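PDB 5U5I: HTPA Reductase, which probably catalyses the NAD(P)H-dependent reduction of 4-hydroxy-tetrahydrodipicolinate to tetrahydrodipicolinate, a step of lysine biosynthesis by the diaminopimelate pathway. Local coordinates for residues V157-Q162 with A215-K220. Residues are numbered along the deposited sequence; the frame is centred on the assembly and turned at random.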
loop_
_atom_site.group_PDB
_atom_site.type_symbol
_atom_site.label_atom_id
_atom_site.label_comp_id
_atom_site.label_asym_id
_atom_site.label_seq_id
_atom_site.Cartn_x
_atom_site.Cartn_y
_atom_site.Cartn_z
ATOM N N VAL B 157 -1.137 -10.077 -11.551
ATOM C CA VAL B 157 -0.528 -10.616 -10.321
ATOM C C VAL B 157 0.221 -11.895 -10.664
ATOM O O VAL B 157 -0.366 -12.845 -11.189
ATOM C CB VAL B 157 -1.567 -10.928 -9.222
ATOM C CG1 VAL B 157 -0.879 -11.459 -7.961
ATOM C CG2 VAL B 157 -2.403 -9.700 -8.905
ATOM N N THR B 158 1.515 -11.910 -10.372
ATOM C CA THR B 158 2.328 -13.091 -10.588
ATOM C C THR B 158 3.056 -13.475 -9.284
ATOM O O THR B 158 3.487 -12.622 -8.502
ATOM C CB THR B 158 3.267 -12.950 -11.813
ATOM O OG1 THR B 158 4.115 -14.103 -11.900
ATOM C CG2 THR B 158 4.140 -11.719 -11.734
ATOM N N GLU B 159 3.165 -14.777 -9.067
ATOM C CA GLU B 159 3.504 -15.317 -7.758
ATOM C C GLU B 159 4.370 -16.574 -7.927
ATOM O O GLU B 159 4.084 -17.419 -8.772
ATOM C CB GLU B 159 2.188 -15.589 -7.029
ATOM C CG GLU B 159 2.279 -16.122 -5.622
ATOM C CD GLU B 159 2.137 -17.635 -5.566
ATOM O OE1 GLU B 159 3.125 -18.338 -5.855
ATOM O OE2 GLU B 159 1.037 -18.127 -5.237
ATOM N N SER B 160 5.431 -16.674 -7.125
ATOM C CA SER B 160 6.358 -17.801 -7.179
ATOM C C SER B 160 6.716 -18.328 -5.787
ATOM O O SER B 160 7.206 -17.585 -4.938
ATOM C CB SER B 160 7.630 -17.420 -7.938
ATOM O OG SER B 160 8.535 -18.506 -7.993
ATOM N N HIS B 161 6.465 -19.624 -5.594
ATOM C CA HIS B 161 6.826 -20.370 -4.396
ATOM C C HIS B 161 7.465 -21.701 -4.845
ATOM O O HIS B 161 7.422 -22.066 -6.030
ATOM C CB HIS B 161 5.579 -20.662 -3.539
ATOM C CG HIS B 161 5.077 -19.491 -2.751
ATOM N ND1 HIS B 161 4.362 -18.457 -3.318
ATOM C CD2 HIS B 161 5.170 -19.202 -1.430
ATOM C CE1 HIS B 161 4.055 -17.570 -2.387
ATOM N NE2 HIS B 161 4.529 -18.000 -1.230
ATOM N N GLN B 162 8.051 -22.417 -3.891
ATOM C CA GLN B 162 8.599 -23.751 -4.147
ATOM C C GLN B 162 7.548 -24.682 -4.769
ATOM O O GLN B 162 6.357 -24.590 -4.444
ATOM C CB GLN B 162 9.246 -24.366 -2.888
ATOM C CG GLN B 162 8.333 -24.694 -1.706
ATOM C CD GLN B 162 7.954 -23.498 -0.836
ATOM O OE1 GLN B 162 8.606 -22.449 -0.848
ATOM N NE2 GLN B 162 6.875 -23.653 -0.082
ATOM N N ALA B 215 9.085 -17.077 -1.523
ATOM C CA ALA B 215 7.772 -16.516 -1.737
ATOM C C ALA B 215 7.910 -15.143 -2.420
ATOM O O ALA B 215 8.052 -14.112 -1.746
ATOM C CB ALA B 215 7.045 -16.394 -0.403
ATOM N N PHE B 216 7.889 -15.148 -3.754
ATOM C CA PHE B 216 8.054 -13.937 -4.570
ATOM C C PHE B 216 6.706 -13.511 -5.150
ATOM O O PHE B 216 5.992 -14.351 -5.699
ATOM C CB PHE B 216 9.056 -14.181 -5.702
ATOM C CG PHE B 216 10.504 -14.117 -5.280
ATOM C CD1 PHE B 216 10.952 -14.707 -4.087
ATOM C CD2 PHE B 216 11.444 -13.513 -6.108
ATOM C CE1 PHE B 216 12.296 -14.664 -3.728
ATOM C CE2 PHE B 216 12.784 -13.463 -5.752
ATOM C CZ PHE B 216 13.214 -14.042 -4.561
ATOM N N HIS B 217 6.381 -12.220 -5.029
ATOM C CA HIS B 217 5.105 -11.648 -5.476
ATOM C C HIS B 217 5.303 -10.340 -6.239
ATOM O O HIS B 217 6.022 -9.455 -5.768
ATOM C CB HIS B 217 4.228 -11.304 -4.273
ATOM C CG HIS B 217 3.862 -12.483 -3.425
ATOM N ND1 HIS B 217 4.727 -13.042 -2.510
ATOM C CD2 HIS B 217 2.708 -13.182 -3.331
ATOM C CE1 HIS B 217 4.119 -14.034 -1.889
ATOM N NE2 HIS B 217 2.897 -14.148 -2.377
ATOM N N THR B 218 4.630 -10.211 -7.384
ATOM C CA THR B 218 4.623 -8.982 -8.185
ATOM C C THR B 218 3.181 -8.634 -8.523
ATOM O O THR B 218 2.457 -9.458 -9.070
ATOM C CB THR B 218 5.410 -9.151 -9.503
ATOM O OG1 THR B 218 6.780 -9.442 -9.224
ATOM C CG2 THR B 218 5.346 -7.887 -10.376
ATOM N N TYR B 219 2.771 -7.415 -8.183
ATOM C CA TYR B 219 1.474 -6.892 -8.560
ATOM C C TYR B 219 1.721 -5.688 -9.478
ATOM O O TYR B 219 2.464 -4.777 -9.092
ATOM C CB TYR B 219 0.699 -6.441 -7.323
ATOM C CG TYR B 219 0.719 -7.405 -6.160
ATOM C CD1 TYR B 219 1.795 -7.439 -5.280
ATOM C CD2 TYR B 219 -0.342 -8.281 -5.929
ATOM C CE1 TYR B 219 1.823 -8.311 -4.207
ATOM C CE2 TYR B 219 -0.324 -9.167 -4.846
ATOM C CZ TYR B 219 0.761 -9.179 -3.993
ATOM O OH TYR B 219 0.799 -10.044 -2.925
ATOM N N LYS B 220 1.122 -5.688 -10.672
ATOM C CA LYS B 220 1.226 -4.562 -11.622
ATOM C C LYS B 220 -0.147 -3.934 -11.843
ATOM O O LYS B 220 -1.096 -4.632 -12.191
ATOM C CB LYS B 220 1.795 -5.019 -12.962
ATOM C CG LYS B 220 3.184 -5.626 -12.864
ATOM C CD LYS B 220 3.710 -6.073 -14.219
ATOM C CE LYS B 220 4.955 -6.928 -14.077
ATOM N NZ LYS B 220 5.618 -7.113 -15.395
#
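In the mixed sheet of the C-terminal region of this DapB-family reductase, two central strands, 154-161 and 214-222, run antiparallel, their segment axes 4.7 Å apart. Thr158 and Thr218 form one hydrogen-bonded pair, with Thr158 N to Thr218 O at 2.9 Å; Ser160 and Phe216 form the next, with Ser160 N to Phe216 O at 2.8 Å. Thr158 and Thr218 project side by side from the same sheet face, CG2 of Thr158 lying 3.6 Å from CB of Thr218. The other face carries Val157, Glu159, His161, Ala215, His217 and Tyr219; helix 170-181 packs on Val157, His217 and Tyr219. There Val157 CG1, anti to its own N (chi1 -179°), packs on Tyr219 CD2 at 3.8 Å. His161 lays one ring face over Ala215 CA in a CH-pi contact and donates its ND1-H to Glu159 OE1 at 2.8 Å, the oxygen near the imidazole plane but met from above the carboxylate plane; Arg195 also salt-bridges this oxygen. An alanine in place of His161 would probably leave Glu159 OE1 without that donor and Ala215 and His217 without the ring packed on them. The His161 side chain lies about 8 Å from the bound NAD. The two imidazole planes stand 85° apart, His161 CE1 meeting His217 CE1 at 3.6 Å, while His217 NE2 hydrogen-bonds Ser169 OG.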